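Local atomic coordinates of 6-phosphogluconate dehydratase (PDB entry 2GP4), a protein that catalyses the dehydration of 6-phosphogluconate to 2-dehydro-3-deoxy-6-phosphogluconate, a step of the Entner-Doudoroff pathway. Residues Ile590-Arg593 / His594-Gly598. Sequence-based numbering, arbitrary orientation.
Sequences IDLR and HSRYG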
ATOM      1  N   ILE A 590      -2.225  21.568 -21.090  1.00 35.84           N
ATOM      2  CA  ILE A 590      -2.864  20.257 -21.103  1.00 35.47           C
ATOM      3  C   ILE A 590      -4.386  20.410 -21.017  1.00 35.35           C
ATOM      4  O   ILE A 590      -4.904  21.053 -20.097  1.00 35.21           O
ATOM      5  CB  ILE A 590      -2.330  19.331 -19.978  1.00 35.42           C
ATOM      6  CG1 ILE A 590      -0.816  19.143 -20.123  1.00 35.01           C
ATOM      7  CG2 ILE A 590      -3.048  17.978 -20.011  1.00 35.32           C
ATOM      8  CD1 ILE A 590      -0.151  18.487 -18.945  1.00 34.56           C
ATOM      9  N   ASP A 591      -5.079  19.822 -21.991  1.00 35.12           N
ATOM     10  CA  ASP A 591      -6.533  19.878 -22.079  1.00 35.00           C
ATOM     11  C   ASP A 591      -7.172  18.824 -21.186  1.00 34.84           C
ATOM     12  O   ASP A 591      -7.266  17.655 -21.567  1.00 34.96           O
ATOM     13  CB  ASP A 591      -6.985  19.685 -23.533  1.00 35.14           C
ATOM     14  CG  ASP A 591      -8.494  19.821 -23.705  1.00 35.50           C
ATOM     15  OD1 ASP A 591      -9.128  20.524 -22.894  1.00 35.12           O
ATOM     16  OD2 ASP A 591      -9.043  19.227 -24.658  1.00 36.06           O
ATOM     17  N   LEU A 592      -7.630  19.242 -20.009  1.00 34.58           N
ATOM     18  CA  LEU A 592      -8.190  18.310 -19.032  1.00 34.55           C
ATOM     19  C   LEU A 592      -9.716  18.309 -18.987  1.00 34.38           C
ATOM     20  O   LEU A 592     -10.310  17.673 -18.117  1.00 34.12           O
ATOM     21  CB  LEU A 592      -7.629  18.604 -17.638  1.00 34.71           C
ATOM     22  CG  LEU A 592      -6.136  18.363 -17.428  1.00 34.62           C
ATOM     23  CD1 LEU A 592      -5.611  19.298 -16.346  1.00 34.55           C
ATOM     24  CD2 LEU A 592      -5.869  16.902 -17.095  1.00 34.45           C
ATOM     25  N   ARG A 593     -10.337  19.010 -19.929  1.00 34.44           N
ATOM     26  CA  ARG A 593     -11.794  19.171 -19.972  1.00 34.72           C
ATOM     27  C   ARG A 593     -12.565  17.857 -19.853  1.00 34.53           C
ATOM     28  O   ARG A 593     -13.585  17.794 -19.164  1.00 34.65           O
ATOM     29  CB  ARG A 593     -12.213  19.938 -21.234  1.00 34.98           C
ATOM     30  CG  ARG A 593     -12.106  21.460 -21.095  1.00 35.87           C
ATOM     31  CD  ARG A 593     -11.498  22.114 -22.336  1.00 37.23           C
ATOM     32  NE  ARG A 593     -12.385  22.094 -23.499  1.00 38.75           N
ATOM     33  CZ  ARG A 593     -11.971  22.089 -24.765  1.00 39.34           C
ATOM     34  NH1 ARG A 593     -10.673  22.080 -25.048  1.00 39.38           N
ATOM     35  NH2 ARG A 593     -12.859  22.076 -25.753  1.00 39.24           N
ATOM     36  N   HIS A 594     -12.062  16.810 -20.502  1.00 34.24           N
ATOM     37  CA  HIS A 594     -12.710  15.498 -20.477  1.00 34.00           C
ATOM     38  C   HIS A 594     -12.429  14.677 -19.214  1.00 33.38           C
ATOM     39  O   HIS A 594     -12.966  13.580 -19.053  1.00 33.45           O
ATOM     40  CB  HIS A 594     -12.362  14.702 -21.739  1.00 34.24           C
ATOM     41  CG  HIS A 594     -13.197  15.073 -22.928  1.00 35.65           C
ATOM     42  ND1 HIS A 594     -12.798  16.013 -23.856  1.00 36.41           N
ATOM     43  CD2 HIS A 594     -14.419  14.645 -23.328  1.00 36.27           C
ATOM     44  CE1 HIS A 594     -13.733  16.140 -24.781  1.00 36.75           C
ATOM     45  NE2 HIS A 594     -14.726  15.321 -24.484  1.00 37.16           N
ATOM     46  N   SER A 595     -11.592  15.211 -18.329  1.00 32.54           N
ATOM     47  CA  SER A 595     -11.323  14.585 -17.039  1.00 31.86           C
ATOM     48  C   SER A 595     -12.040  15.313 -15.903  1.00 31.25           C
ATOM     49  O   SER A 595     -11.805  15.024 -14.728  1.00 31.32           O
ATOM     50  CB  SER A 595      -9.821  14.562 -16.756  1.00 31.83           C
ATOM     51  OG  SER A 595      -9.139  13.711 -17.655  1.00 32.55           O
ATOM     52  N   ARG A 596     -12.909  16.254 -16.254  1.00 30.39           N
ATOM     53  CA  ARG A 596     -13.536  17.119 -15.263  1.00 29.82           C
ATOM     54  C   ARG A 596     -15.026  16.837 -15.075  1.00 29.58           C
ATOM     55  O   ARG A 596     -15.602  17.213 -14.051  1.00 29.39           O
ATOM     56  CB  ARG A 596     -13.304  18.595 -15.611  1.00 29.73           C
ATOM     57  CG  ARG A 596     -11.860  19.070 -15.462  1.00 29.34           C
ATOM     58  CD  ARG A 596     -11.438  19.118 -14.000  1.00 28.89           C
ATOM     59  NE  ARG A 596     -10.035  19.490 -13.812  1.00 28.62           N
ATOM     60  CZ  ARG A 596      -9.029  18.618 -13.752  1.00 28.14           C
ATOM     61  NH1 ARG A 596      -9.263  17.318 -13.882  1.00 27.89           N
ATOM     62  NH2 ARG A 596      -7.787  19.045 -13.570  1.00 27.39           N
ATOM     63  N   TYR A 597     -15.636  16.179 -16.062  1.00 29.22           N
ATOM     64  CA  TYR A 597     -17.043  15.783 -16.001  1.00 29.17           C
ATOM     65  C   TYR A 597     -17.246  14.398 -16.622  1.00 29.11           C
ATOM     66  O   TYR A 597     -16.382  13.906 -17.347  1.00 29.08           O
ATOM     67  CB  TYR A 597     -17.938  16.829 -16.686  1.00 29.26           C
ATOM     68  CG  TYR A 597     -18.016  16.703 -18.193  1.00 29.32           C
ATOM     69  CD1 TYR A 597     -17.059  17.301 -19.016  1.00 29.51           C
ATOM     70  CD2 TYR A 597     -19.048  15.985 -18.797  1.00 29.44           C
ATOM     71  CE1 TYR A 597     -17.129  17.187 -20.403  1.00 29.56           C
ATOM     72  CE2 TYR A 597     -19.125  15.859 -20.180  1.00 29.82           C
ATOM     73  CZ  TYR A 597     -18.164  16.465 -20.979  1.00 29.88           C
ATOM     74  OH  TYR A 597     -18.245  16.340 -22.349  1.00 29.80           O
ATOM     75  N   GLY A 598     -18.395  13.785 -16.348  1.00 29.03           N
ATOM     76  CA  GLY A 598     -18.700  12.444 -16.836  1.00 29.03           C
ATOM     77  C   GLY A 598     -18.318  11.383 -15.822  1.00 29.11           C
ATOM     78  O   GLY A 598     -17.240  11.442 -15.239  1.00 29.14           O
TER
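L592 and S595 are joined by the main bond of a short 3-10 turn: the extended chain of I590 and D591 bends at L592, winds through R593, H594 and S595, and runs out as loop toward G598. S595 N donates to L592 O over 2.8 Å with an N-H...O angle of 153°. One residue on, R596 N makes a weak bond of 3.4 Å to R593 O, so the i to i+3 pattern slackens as the turn ends. R596 folds back over the start of the turn. R596 CG, anti to its own carbonyl carbon (chi1 -69°), lies 3.4 Å from L592 O, and the bend at chi2 carries the guanidinium across the L592 side chain. There L592 CB sits over one face of the R596 guanidinium, 4.0 Å from its plane and toward the rim, while R596 NH2 approaches L592 CD1 at 3.5 Å. The far end is fixed by R596 NH1, which bonds to A501 O in helix 499-502, the helix that L592 and S595 also touch. With an alanine here, A501 O would probably be left without this N-H partner and the flank of L592 uncovered. On the exposed side, R593 bends back along the chain and R593 NH1 forms a salt bridge with D591 OD1 at 3.1 Å, although the hydrogen bond within it is weak. Y597 brings CD1 to 3.5 Å from R593 O, its ring lying obliquely to that oxygen. The turn thus joins apolar cover, a backbone bond and charged groups at the protein surface: the arginine lays its flat group on leucine while its NH1 reaches A501 O, linking this loop to helix 499-502.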